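Local coordinates for putative metal-dependent hydrolase (Parabacteroides distasonis ATCC 8503, PDB 3KL7), which binds two zinc ions in a metallo-beta-lactamase fold and is probably a metal-dependent hydrolase, its substrate unknown, at residues Asp153-Tyr158 against Asp174-Phe179; Glu125-Tyr130 against Gly147-Phe152; Leu79-Ile84 against Lys102-Gly107; Asp45-Gln50 against Lys65-Leu70. All blocks are in the same frame, centred on the assembly; numbering follows the deposited sequence. Where two conformers were deposited one is given.

Interaction 1: Asp153-Tyr158 against Asp174-Phe179; sequences DGLRVY and DIDIAF
D176 meets the backbone of R156 with both its carboxylate and its main chain. OD2 of D176 takes the N-H of R156 at 3.0 Å in an almost straight bond (175°), on the anti side of the carboxylate. The carbonyl O of R156 receives two N-H groups in return, D176 N at 3.0 Å and I177 N at 3.1 Å, both in the carbonyl plane. From there the ladder runs on as regular parallel pairing: Y158 N gives to I177 O (2.7 Å) and F179 N to Y158 O (2.8 Å). Beside it, CD1 of L155 lies 3.6 Å from CB of D176, covering the start of the carboxylate arm. V157 and I177 point to the same face, side by side, and CG1 of V157 touches the edge of the F179 ring at CE1 (3.8 Å). On the other face CB of Y158 rests on CG2 of I175. R156 bends at chi3 (58°), which brings NE to the carbonyl O of D174 in a weak bond, while NH1 forms a salt bridge to E125. Farther out, K203 forms a salt bridge with OD1 of D176, so the two oxygens of the carboxylate have different partners; L30 and I32 cover the V157 and F179 face. These are neighbouring parallel strands of one of the two mixed sheets in the alpha-beta/beta-alpha sandwich of the metallo-beta-lactamase fold.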
loop_
_atom_site.group_PDB
_atom_site.type_symbol
_atom_site.label_atom_id
_atom_site.label_comp_id
_atom_site.label_asym_id
_atom_site.label_seq_id
_atom_site.Cartn_x
_atom_site.Cartn_y
_atom_site.Cartn_z
ATOM N N ASP A 153 -4.635 -15.135 6.313
ATOM C CA ASP A 153 -5.110 -16.500 6.064
ATOM C C ASP A 153 -4.788 -16.935 4.605
ATOM O O ASP A 153 -5.641 -17.437 3.893
ATOM C CB ASP A 153 -6.632 -16.553 6.334
ATOM C CG ASP A 153 -7.204 -17.956 6.277
ATOM O OD1 ASP A 153 -6.465 -18.935 6.524
ATOM O OD2 ASP A 153 -8.419 -18.078 6.002
ATOM N N GLY A 154 -3.549 -16.701 4.175
ATOM C CA GLY A 154 -3.101 -17.125 2.838
ATOM C C GLY A 154 -3.280 -16.080 1.731
ATOM O O GLY A 154 -2.669 -16.191 0.677
ATOM N N LEU A 155 -4.123 -15.075 1.964
ATOM C CA LEU A 155 -4.352 -14.031 0.965
ATOM C C LEU A 155 -3.279 -12.977 1.122
ATOM O O LEU A 155 -3.197 -12.342 2.162
ATOM C CB LEU A 155 -5.733 -13.401 1.163
ATOM C CG LEU A 155 -6.174 -12.406 0.106
ATOM C CD1 LEU A 155 -6.566 -13.130 -1.127
ATOM C CD2 LEU A 155 -7.336 -11.596 0.624
ATOM N N ARG A 156 -2.459 -12.794 0.081
ATOM C CA ARG A 156 -1.317 -11.856 0.133
ATOM C C ARG A 156 -1.587 -10.571 -0.629
ATOM O O ARG A 156 -1.854 -10.589 -1.808
ATOM C CB ARG A 156 -0.033 -12.540 -0.385
ATOM C CG ARG A 156 0.463 -13.665 0.569
ATOM C CD ARG A 156 1.467 -14.647 -0.065
ATOM N NE ARG A 156 2.687 -14.027 -0.608
ATOM C CZ ARG A 156 3.656 -13.465 0.127
ATOM N NH1 ARG A 156 3.559 -13.389 1.437
ATOM N NH2 ARG A 156 4.718 -12.964 -0.465
ATOM N N VAL A 157 -1.519 -9.461 0.078
ATOM C CA VAL A 157 -1.814 -8.139 -0.490
ATOM C C VAL A 157 -0.537 -7.336 -0.444
ATOM O O VAL A 157 0.009 -7.105 0.632
ATOM C CB VAL A 157 -2.898 -7.405 0.334
ATOM C CG1 VAL A 157 -3.217 -6.028 -0.269
ATOM C CG2 VAL A 157 -4.152 -8.261 0.443
ATOM N N TYR A 158 -0.045 -6.937 -1.612
ATOM C CA TYR A 158 1.194 -6.139 -1.717
ATOM C C TYR A 158 0.833 -4.679 -1.889
ATOM O O TYR A 158 0.193 -4.308 -2.865
ATOM C CB TYR A 158 2.032 -6.633 -2.897
ATOM C CG TYR A 158 3.215 -5.750 -3.270
ATOM C CD1 TYR A 158 4.019 -5.187 -2.304
ATOM C CD2 TYR A 158 3.533 -5.519 -4.594
ATOM C CE1 TYR A 158 5.120 -4.385 -2.650
ATOM C CE2 TYR A 158 4.628 -4.706 -4.953
ATOM C CZ TYR A 158 5.410 -4.146 -3.972
ATOM O OH TYR A 158 6.492 -3.347 -4.322
ATOM N N ASP A 174 3.649 -15.167 -5.101
ATOM C CA ASP A 174 2.289 -15.524 -4.698
ATOM C C ASP A 174 1.467 -14.338 -4.196
ATOM O O ASP A 174 0.788 -14.432 -3.154
ATOM C CB ASP A 174 2.341 -16.618 -3.660
ATOM C CG ASP A 174 3.021 -17.889 -4.185
ATOM O OD1 ASP A 174 2.618 -18.377 -5.258
ATOM O OD2 ASP A 174 3.964 -18.395 -3.521
ATOM N N ILE A 175 1.518 -13.232 -4.929
ATOM C CA ILE A 175 0.754 -12.056 -4.565
ATOM C C ILE A 175 -0.641 -12.159 -5.172
ATOM O O ILE A 175 -0.789 -12.289 -6.372
ATOM C CB ILE A 175 1.452 -10.763 -5.019
ATOM C CG1 ILE A 175 2.866 -10.652 -4.374
ATOM C CG2 ILE A 175 0.610 -9.546 -4.664
ATOM C CD1 ILE A 175 2.873 -10.479 -2.825
ATOM N N ASP A 176 -1.665 -12.146 -4.319
ATOM C CA ASP A 176 -3.061 -12.178 -4.785
ATOM C C ASP A 176 -3.518 -10.788 -5.262
ATOM O O ASP A 176 -4.167 -10.659 -6.290
ATOM C CB ASP A 176 -3.986 -12.671 -3.663
ATOM C CG ASP A 176 -3.766 -14.141 -3.324
ATOM O OD1 ASP A 176 -4.305 -15.020 -4.053
ATOM O OD2 ASP A 176 -3.065 -14.421 -2.317
ATOM N N ILE A 177 -3.180 -9.762 -4.490
ATOM C CA ILE A 177 -3.638 -8.383 -4.775
ATOM C C ILE A 177 -2.479 -7.409 -4.644
ATOM O O ILE A 177 -1.747 -7.453 -3.694
ATOM C CB ILE A 177 -4.756 -7.936 -3.791
ATOM C CG1 ILE A 177 -5.976 -8.864 -3.888
ATOM C CG2 ILE A 177 -5.171 -6.451 -4.085
ATOM C CD1 ILE A 177 -6.828 -8.937 -2.611
ATOM N N ALA A 178 -2.320 -6.529 -5.614
ATOM C CA ALA A 178 -1.226 -5.586 -5.576
ATOM C C ALA A 178 -1.689 -4.202 -5.855
ATOM O O ALA A 178 -2.526 -3.978 -6.707
ATOM C CB ALA A 178 -0.105 -5.999 -6.576
ATOM N N PHE A 179 -1.127 -3.267 -5.121
ATOM C CA PHE A 179 -1.305 -1.871 -5.374
ATOM C C PHE A 179 0.021 -1.297 -5.821
ATOM O O PHE A 179 0.986 -1.315 -5.072
ATOM C CB PHE A 179 -1.803 -1.151 -4.099
ATOM C CG PHE A 179 -3.176 -1.611 -3.643
ATOM C CD1 PHE A 179 -3.322 -2.792 -2.925
ATOM C CD2 PHE A 179 -4.299 -0.882 -3.951
ATOM C CE1 PHE A 179 -4.565 -3.218 -2.524
ATOM C CE2 PHE A 179 -5.542 -1.308 -3.557
ATOM C CZ PHE A 179 -5.679 -2.475 -2.846
#

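Interaction 2: Glu125-Tyr130 against Gly147-Phe152; sequences EAVPAY and GYILTF
I149 lies between E125 and V127 on the face they share in this antiparallel pair. With chi1 at -50° its CG1 stands anti to the carbonyl carbon, and CD1 reaches CG1 of V127 at 3.9 Å, the two side chains crossing at about a right angle. V127 itself holds CG2 between its backbone N and carbonyl carbon, the crowded position, and this methyl lies against the G147 backbone, 3.5 Å from the carbonyl O of G147. Backbone bonds join E125 with I149 and V127 with G147 in both directions. The two strands lie toward one side of the second mixed sheet of the metallo-beta-lactamase fold, and A129, just past this pairing, has its side chain about 9 Å from a zinc ion. E125 extends beyond CG and lays OE2 4.0 Å from CG2 of I149; the same oxygen takes a salt bridge from R156 and sits 2.7 Å from a water that also contacts I149 O and T151 OG1. On the opposite face the ring of Y148 brings CE1 to 4.1 Å from CB of A126, and its hydroxyl hydrogen-bonds to I71 O and N146.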
loop_
_atom_site.group_PDB
_atom_site.type_symbol
_atom_site.label_atom_id
_atom_site.label_comp_id
_atom_site.label_asym_id
_atom_site.label_seq_id
_atom_site.Cartn_x
_atom_site.Cartn_y
_atom_site.Cartn_z
ATOM N N GLU A 125 5.373 -8.207 5.874
ATOM C CA GLU A 125 6.737 -8.196 5.386
ATOM C C GLU A 125 7.016 -6.835 4.782
ATOM O O GLU A 125 6.229 -6.331 4.008
ATOM C CB GLU A 125 6.946 -9.326 4.345
ATOM C CG GLU A 125 6.534 -10.704 4.877
ATOM C CD GLU A 125 6.391 -11.748 3.795
ATOM O OE1 GLU A 125 7.430 -12.304 3.363
ATOM O OE2 GLU A 125 5.224 -12.031 3.392
ATOM N N ALA A 126 8.131 -6.231 5.165
ATOM C CA ALA A 126 8.543 -4.967 4.593
ATOM C C ALA A 126 9.509 -5.211 3.429
ATOM O O ALA A 126 10.519 -5.939 3.556
ATOM C CB ALA A 126 9.205 -4.049 5.673
ATOM N N VAL A 127 9.199 -4.605 2.303
ATOM C CA VAL A 127 9.973 -4.781 1.106
ATOM C C VAL A 127 10.408 -3.390 0.602
ATOM O O VAL A 127 9.874 -2.381 1.043
ATOM C CB VAL A 127 9.155 -5.543 0.026
ATOM C CG1 VAL A 127 8.944 -7.032 0.454
ATOM C CG2 VAL A 127 7.809 -4.849 -0.223
ATOM N N PRO A 128 11.396 -3.342 -0.303
ATOM C CA PRO A 128 11.883 -2.055 -0.753
ATOM C C PRO A 128 10.872 -1.274 -1.590
ATOM O O PRO A 128 9.983 -1.856 -2.217
ATOM C CB PRO A 128 13.129 -2.418 -1.596
ATOM C CG PRO A 128 13.454 -3.811 -1.240
ATOM C CD PRO A 128 12.169 -4.451 -0.877
ATOM N N ALA A 129 11.016 0.036 -1.577
ATOM C CA ALA A 129 10.225 0.907 -2.388
ATOM C C ALA A 129 11.078 2.193 -2.624
ATOM O O ALA A 129 11.262 3.000 -1.688
ATOM C CB ALA A 129 8.903 1.234 -1.684
ATOM N N TYR A 130 11.613 2.350 -3.861
ATOM C CA TYR A 130 12.527 3.482 -4.197
ATOM C C TYR A 130 12.570 3.796 -5.699
ATOM O O TYR A 130 12.103 3.003 -6.544
ATOM C CB TYR A 130 13.950 3.186 -3.721
ATOM C CG TYR A 130 14.559 1.944 -4.349
ATOM C CD1 TYR A 130 14.292 0.676 -3.830
ATOM C CD2 TYR A 130 15.401 2.037 -5.462
ATOM C CE1 TYR A 130 14.839 -0.467 -4.397
ATOM C CE2 TYR A 130 15.952 0.908 -6.038
ATOM C CZ TYR A 130 15.664 -0.355 -5.500
ATOM O OH TYR A 130 16.213 -1.498 -6.069
ATOM N N GLY A 147 7.657 -0.790 1.132
ATOM C CA GLY A 147 6.387 -1.364 0.700
ATOM C C GLY A 147 6.075 -2.452 1.736
ATOM O O GLY A 147 6.956 -2.798 2.524
ATOM N N TYR A 148 4.831 -2.976 1.736
ATOM C CA TYR A 148 4.411 -4.054 2.675
ATOM C C TYR A 148 3.664 -5.163 1.971
ATOM O O TYR A 148 2.894 -4.911 1.084
ATOM C CB TYR A 148 3.498 -3.497 3.781
ATOM C CG TYR A 148 4.152 -2.457 4.592
ATOM C CD1 TYR A 148 5.203 -2.778 5.443
ATOM C CD2 TYR A 148 3.757 -1.128 4.502
ATOM C CE1 TYR A 148 5.828 -1.809 6.188
ATOM C CE2 TYR A 148 4.375 -0.165 5.234
ATOM C CZ TYR A 148 5.421 -0.505 6.082
ATOM O OH TYR A 148 6.055 0.475 6.821
ATOM N N ILE A 149 3.918 -6.405 2.385
ATOM C CA ILE A 149 3.100 -7.528 1.983
ATOM C C ILE A 149 2.348 -7.947 3.233
ATOM O O ILE A 149 2.960 -8.265 4.259
ATOM C CB ILE A 149 3.944 -8.744 1.466
ATOM C CG1 ILE A 149 4.955 -8.316 0.413
ATOM C CG2 ILE A 149 3.039 -9.829 0.904
ATOM C CD1 ILE A 149 5.883 -9.462 -0.022
ATOM N N LEU A 150 1.027 -7.930 3.141
ATOM C CA LEU A 150 0.159 -8.259 4.234
ATOM C C LEU A 150 -0.497 -9.547 3.921
ATOM O O LEU A 150 -1.114 -9.687 2.860
ATOM C CB LEU A 150 -0.904 -7.177 4.391
ATOM C CG LEU A 150 -0.325 -5.785 4.516
ATOM C CD1 LEU A 150 -1.440 -4.749 4.575
ATOM C CD2 LEU A 150 0.562 -5.728 5.750
ATOM N N THR A 151 -0.376 -10.512 4.817
ATOM C CA THR A 151 -0.943 -11.825 4.588
ATOM C C THR A 151 -2.080 -12.094 5.585
ATOM O O THR A 151 -1.881 -12.028 6.779
ATOM C CB THR A 151 0.139 -12.933 4.695
ATOM O OG1 THR A 151 1.238 -12.627 3.798
ATOM C CG2 THR A 151 -0.462 -14.315 4.343
ATOM N N PHE A 152 -3.283 -12.351 5.054
ATOM C CA PHE A 152 -4.439 -12.726 5.852
ATOM C C PHE A 152 -4.854 -14.154 5.440
ATOM O O PHE A 152 -5.335 -14.355 4.338
ATOM C CB PHE A 152 -5.616 -11.790 5.572
ATOM C CG PHE A 152 -5.274 -10.319 5.616
ATOM C CD1 PHE A 152 -4.787 -9.667 4.483
ATOM C CD2 PHE A 152 -5.466 -9.586 6.771
ATOM C CE1 PHE A 152 -4.492 -8.298 4.520
ATOM C CE2 PHE A 152 -5.158 -8.217 6.820
ATOM C CZ PHE A 152 -4.684 -7.576 5.696
HETATM O O HOH W 1 3.101 -10.970 4.621
#

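Interaction 3: Leu79-Ile84 against Lys102-Gly107; sequences LDPKAI and KKLGKG
The start of helix 81-87 faces the end of helix 98-104, the nearest CA atoms, those of P81 and L104, being 7.2 Å apart. Only side chains meet, and L104 buries the most surface of any residue here. Its CG stands anti to the carbonyl carbon (chi1 -84°), which sends the isobutyl group toward the other helix, and CD1 meets CD1 of I84 tip to tip at 3.7 Å. CD2 of L104 is almost as near to the same I84 methyl, at 3.8 Å, so the fork of the leucine receives the isoleucine end. L79 slides past L104 in the opposite direction, its CD1 3.9 Å from CD1 of L104, while its other branch, CD2, lies 4.2 Å from CD of K103 and thus against the aliphatic part of that lysine. P81 adds a looser touch through CG. No hydrogen bond crosses the contact. D80 is the N-cap of helix 81-87, OD1 accepting weakly from K82 N, and G105, the first residue past helix 98-104, leaves helical geometry with positive phi. The apolar cluster packs on strands of the sheet: I84 and L104 both rest on I94 of strand 93-96, I84 also on I69, and L79, which directly follows the zinc ligand H78, on I71 of strand 68-71.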
loop_
_atom_site.group_PDB
_atom_site.type_symbol
_atom_site.label_atom_id
_atom_site.label_comp_id
_atom_site.label_asym_id
_atom_site.label_seq_id
_atom_site.Cartn_x
_atom_site.Cartn_y
_atom_site.Cartn_z
ATOM N N LEU A 79 2.095 10.351 5.446
ATOM C CA LEU A 79 2.234 10.470 6.892
ATOM C C LEU A 79 1.558 11.732 7.355
ATOM O O LEU A 79 1.998 12.825 7.045
ATOM C CB LEU A 79 3.734 10.478 7.299
ATOM C CG LEU A 79 4.060 10.679 8.800
ATOM C CD1 LEU A 79 3.419 9.610 9.642
ATOM C CD2 LEU A 79 5.577 10.717 9.045
ATOM N N ASP A 80 0.478 11.568 8.107
ATOM C CA ASP A 80 -0.282 12.680 8.608
ATOM C C ASP A 80 -0.743 12.402 10.042
ATOM O O ASP A 80 -1.648 11.596 10.261
ATOM C CB ASP A 80 -1.489 12.925 7.706
ATOM C CG ASP A 80 -2.317 14.089 8.155
ATOM O OD1 ASP A 80 -1.930 14.752 9.146
ATOM O OD2 ASP A 80 -3.360 14.339 7.528
ATOM N N PRO A 81 -0.116 13.080 11.027
ATOM C CA PRO A 81 -0.444 12.900 12.439
ATOM C C PRO A 81 -1.888 13.240 12.795
ATOM O O PRO A 81 -2.472 12.587 13.654
ATOM C CB PRO A 81 0.524 13.879 13.152
ATOM C CG PRO A 81 1.627 14.061 12.234
ATOM C CD PRO A 81 1.029 13.995 10.856
ATOM N N LYS A 82 -2.448 14.260 12.151
ATOM C CA LYS A 82 -3.823 14.690 12.431
ATOM C C LYS A 82 -4.781 13.535 12.111
ATOM O O LYS A 82 -5.654 13.188 12.912
ATOM C CB LYS A 82 -4.168 15.945 11.593
ATOM C CG LYS A 82 -5.608 16.488 11.789
ATOM N N ALA A 83 -4.585 12.934 10.945
ATOM C CA ALA A 83 -5.383 11.792 10.518
ATOM C C ALA A 83 -5.174 10.596 11.482
ATOM O O ALA A 83 -6.130 9.883 11.829
ATOM C CB ALA A 83 -5.026 11.410 9.088
ATOM N N ILE A 84 -3.926 10.400 11.914
ATOM C CA ILE A 84 -3.595 9.333 12.845
ATOM C C ILE A 84 -4.321 9.518 14.176
ATOM O O ILE A 84 -4.878 8.565 14.718
ATOM C CB ILE A 84 -2.047 9.223 13.066
ATOM C CG1 ILE A 84 -1.388 8.617 11.812
ATOM C CG2 ILE A 84 -1.732 8.354 14.300
ATOM C CD1 ILE A 84 0.112 8.591 11.850
ATOM N N LYS A 102 10.185 7.929 13.770
ATOM C CA LYS A 102 10.908 9.001 14.457
ATOM C C LYS A 102 10.077 10.275 14.528
ATOM O O LYS A 102 9.971 10.902 15.587
ATOM C CB LYS A 102 12.236 9.298 13.747
ATOM C CG LYS A 102 13.478 8.851 14.500
ATOM C CD LYS A 102 13.734 9.728 15.727
ATOM C CE LYS A 102 13.215 9.073 16.997
ATOM N NZ LYS A 102 14.118 7.970 17.474
ATOM N N LYS A 103 9.503 10.665 13.392
ATOM C CA LYS A 103 8.697 11.890 13.305
ATOM C C LYS A 103 7.454 11.790 14.165
ATOM O O LYS A 103 6.983 12.770 14.665
ATOM C CB LYS A 103 8.300 12.188 11.839
ATOM C CG LYS A 103 9.493 12.626 10.932
ATOM C CD LYS A 103 9.058 12.953 9.494
ATOM C CE LYS A 103 8.627 14.421 9.336
ATOM N NZ LYS A 103 9.794 15.380 9.457
ATOM N N LEU A 104 6.927 10.586 14.328
ATOM C CA LEU A 104 5.735 10.388 15.139
ATOM C C LEU A 104 6.066 10.339 16.586
ATOM O O LEU A 104 5.323 10.848 17.404
ATOM C CB LEU A 104 5.004 9.089 14.744
ATOM C CG LEU A 104 4.050 9.214 13.560
ATOM C CD1 LEU A 104 3.541 7.841 13.154
ATOM C CD2 LEU A 104 2.881 10.191 13.887
ATOM N N GLY A 105 7.183 9.705 16.913
ATOM C CA GLY A 105 7.597 9.542 18.312
ATOM C C GLY A 105 6.959 8.313 18.951
ATOM O O GLY A 105 6.998 8.144 20.165
ATOM N N LYS A 106 6.363 7.457 18.124
ATOM C CA LYS A 106 5.751 6.224 18.606
ATOM C C LYS A 106 5.590 5.255 17.454
ATOM O O LYS A 106 5.702 5.635 16.294
ATOM C CB LYS A 106 4.381 6.510 19.264
ATOM C CG LYS A 106 3.300 7.031 18.299
ATOM C CD LYS A 106 2.060 7.666 19.063
ATOM C CE LYS A 106 0.978 8.174 18.058
ATOM N NZ LYS A 106 -0.022 9.083 18.681
ATOM N N GLY A 107 5.337 4.004 17.779
ATOM C CA GLY A 107 5.128 2.993 16.776
ATOM C C GLY A 107 6.315 2.063 16.620
ATOM O O GLY A 107 7.393 2.315 17.157
#

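Interaction 4: Asp45-Gln50 against Lys65-Leu70; sequences DNHSIQ and KADIIL
Two neighbouring parallel strands in one of the two mixed sheets of the metallo-beta-lactamase fold, 47-51 and 68-71, begin their pairing at an aspartate that turns back onto the partner backbone. D67, CG anti to its carbonyl carbon (chi1 -70°), swings OD2 to the N-H of S48 at 3.0 Å, through the anti lone pair. S48 O answers to D67 N at 2.8 Å and, more weakly, to I68 N. Regular pairing follows, with Q50 N to I68 O at 2.9 Å and L70 N to Q50 O at 2.8 Å. The H47 ring stands nearly upright to the carboxylate, the planes 79° apart; D67 OD2 lies at the ring's edge, near its plane, 4.0 Å from H47 ND1, and the ring stacks on Y121. On one face I49 runs alongside I68 and L70, CG1 to CB of I68 at 4.0 Å and CG2 to CD2 of L70 at 4.2 Å. On the other, CG of Q50 touches the methyl of A66. A water lies between N46 O and D67 OD1, linking them, and OD1 also pairs with K89. One carboxylate therefore takes the place of a strand carbonyl as acceptor for S48, and the nearby lysine would be expected to keep it ionised.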
loop_
_atom_site.group_PDB
_atom_site.type_symbol
_atom_site.label_atom_id
_atom_site.label_comp_id
_atom_site.label_asym_id
_atom_site.label_seq_id
_atom_site.Cartn_x
_atom_site.Cartn_y
_atom_site.Cartn_z
ATOM N N ASP A 45 -11.775 -9.806 9.505
ATOM C CA ASP A 45 -12.097 -10.498 10.758
ATOM C C ASP A 45 -12.388 -9.475 11.924
ATOM O O ASP A 45 -11.896 -9.634 13.045
ATOM C CB ASP A 45 -10.913 -11.418 11.138
ATOM C CG ASP A 45 -11.319 -12.576 12.066
ATOM O OD1 ASP A 45 -12.423 -13.158 11.871
ATOM O OD2 ASP A 45 -10.514 -12.910 12.973
ATOM N N ASN A 46 -13.177 -8.442 11.623
ATOM C CA ASN A 46 -13.542 -7.387 12.613
ATOM C C ASN A 46 -12.368 -6.555 13.136
ATOM O O ASN A 46 -12.465 -5.922 14.191
ATOM C CB ASN A 46 -14.329 -7.984 13.775
ATOM C CG ASN A 46 -15.720 -8.438 13.358
ATOM O OD1 ASN A 46 -16.324 -7.870 12.440
ATOM N ND2 ASN A 46 -16.234 -9.456 14.022
ATOM N N HIS A 47 -11.269 -6.558 12.397
ATOM C CA HIS A 47 -10.143 -5.693 12.681
ATOM C C HIS A 47 -10.075 -4.650 11.588
ATOM O O HIS A 47 -10.338 -4.957 10.416
ATOM C CB HIS A 47 -8.830 -6.493 12.704
ATOM C CG HIS A 47 -8.807 -7.578 13.727
ATOM N ND1 HIS A 47 -8.728 -7.322 15.082
ATOM C CD2 HIS A 47 -8.862 -8.925 13.599
ATOM C CE1 HIS A 47 -8.739 -8.465 15.741
ATOM N NE2 HIS A 47 -8.824 -9.452 14.865
ATOM N N SER A 48 -9.712 -3.419 11.962
ATOM C CA SER A 48 -9.631 -2.322 11.013
ATOM C C SER A 48 -8.177 -1.846 10.866
ATOM O O SER A 48 -7.508 -1.559 11.851
ATOM C CB SER A 48 -10.516 -1.181 11.455
ATOM O OG SER A 48 -10.453 -0.116 10.532
ATOM N N ILE A 49 -7.703 -1.787 9.620
ATOM C CA ILE A 49 -6.318 -1.434 9.316
ATOM C C ILE A 49 -6.283 -0.236 8.396
ATOM O O ILE A 49 -6.841 -0.272 7.311
ATOM C CB ILE A 49 -5.607 -2.572 8.610
ATOM C CG1 ILE A 49 -5.530 -3.820 9.530
ATOM C CG2 ILE A 49 -4.189 -2.118 8.167
ATOM C CD1 ILE A 49 -6.009 -5.120 8.856
ATOM N N GLN A 50 -5.629 0.829 8.829
ATOM C CA GLN A 50 -5.470 1.994 7.989
ATOM C C GLN A 50 -4.069 2.024 7.437
ATOM O O GLN A 50 -3.094 1.815 8.176
ATOM C CB GLN A 50 -5.741 3.272 8.772
ATOM C CG GLN A 50 -7.164 3.396 9.303
ATOM C CD GLN A 50 -8.171 3.793 8.234
ATOM O OE1 GLN A 50 -7.813 4.020 7.079
ATOM N NE2 GLN A 50 -9.450 3.889 8.627
ATOM N N LYS A 65 -12.221 2.863 14.764
ATOM C CA LYS A 65 -10.877 3.113 15.238
ATOM C C LYS A 65 -9.921 2.019 14.774
ATOM O O LYS A 65 -10.236 0.821 14.850
ATOM C CB LYS A 65 -10.854 3.261 16.756
ATOM C CG LYS A 65 -11.743 4.420 17.297
ATOM C CD LYS A 65 -11.416 5.789 16.635
ATOM C CE LYS A 65 -12.221 6.913 17.274
ATOM N NZ LYS A 65 -12.095 8.212 16.548
ATOM N N ALA A 66 -8.754 2.446 14.276
ATOM C CA ALA A 66 -7.734 1.538 13.773
ATOM C C ALA A 66 -7.214 0.589 14.849
ATOM O O ALA A 66 -6.838 1.010 15.938
ATOM C CB ALA A 66 -6.571 2.339 13.196
ATOM N N ASP A 67 -7.199 -0.689 14.538
ATOM C CA ASP A 67 -6.425 -1.640 15.317
ATOM C C ASP A 67 -4.960 -1.526 14.897
ATOM O O ASP A 67 -4.046 -1.737 15.704
ATOM C CB ASP A 67 -6.924 -3.057 15.080
ATOM C CG ASP A 67 -8.292 -3.304 15.697
ATOM O OD1 ASP A 67 -8.368 -3.418 16.929
ATOM O OD2 ASP A 67 -9.291 -3.388 14.940
ATOM N N ILE A 68 -4.747 -1.177 13.634
ATOM C CA ILE A 68 -3.419 -1.075 13.081
ATOM C C ILE A 68 -3.324 0.070 12.108
ATOM O O ILE A 68 -4.224 0.256 11.289
ATOM C CB ILE A 68 -3.029 -2.375 12.325
ATOM C CG1 ILE A 68 -3.079 -3.572 13.290
ATOM C CG2 ILE A 68 -1.611 -2.241 11.692
ATOM C CD1 ILE A 68 -2.849 -4.897 12.611
ATOM N N ILE A 69 -2.222 0.844 12.196
ATOM C CA ILE A 69 -1.913 1.881 11.204
ATOM C C ILE A 69 -0.562 1.588 10.583
ATOM O O ILE A 69 0.451 1.481 11.277
ATOM C CB ILE A 69 -1.914 3.321 11.830
ATOM C CG1 ILE A 69 -3.295 3.616 12.484
ATOM C CG2 ILE A 69 -1.536 4.420 10.725
ATOM C CD1 ILE A 69 -3.338 4.863 13.323
ATOM N N LEU A 70 -0.562 1.432 9.271
ATOM C CA LEU A 70 0.646 1.158 8.501
ATOM C C LEU A 70 1.105 2.442 7.799
ATOM O O LEU A 70 0.343 3.026 7.037
ATOM C CB LEU A 70 0.334 0.140 7.405
ATOM C CG LEU A 70 0.786 -1.277 7.538
ATOM C CD1 LEU A 70 2.295 -1.340 7.850
ATOM C CD2 LEU A 70 -0.025 -1.966 8.605
HETATM O O HOH W 2 -10.820 -5.489 16.916
#

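From the N terminus, interaction 4 comes first, joining strands 47-51 and 68-71 over a short loop. The chain then passes into helix 81-87, and interaction 3 closes the next loop by bringing helix 98-104 against it; I84 touching I69 links the two. Interactions 2 and 1 follow in the second sheet, pairing 123-128 with 146-152 and 155-159 with 177-181. Strands 146-152 and 155-159 are sequence neighbours as well as sheet neighbours, and a probable hydrogen bond from V157 N to L150 O ties the two contacts. None nest or cross; all four lie in series. Interactions 2 and 4 touch across the sandwich, Y148 on L70 and F152 on I49.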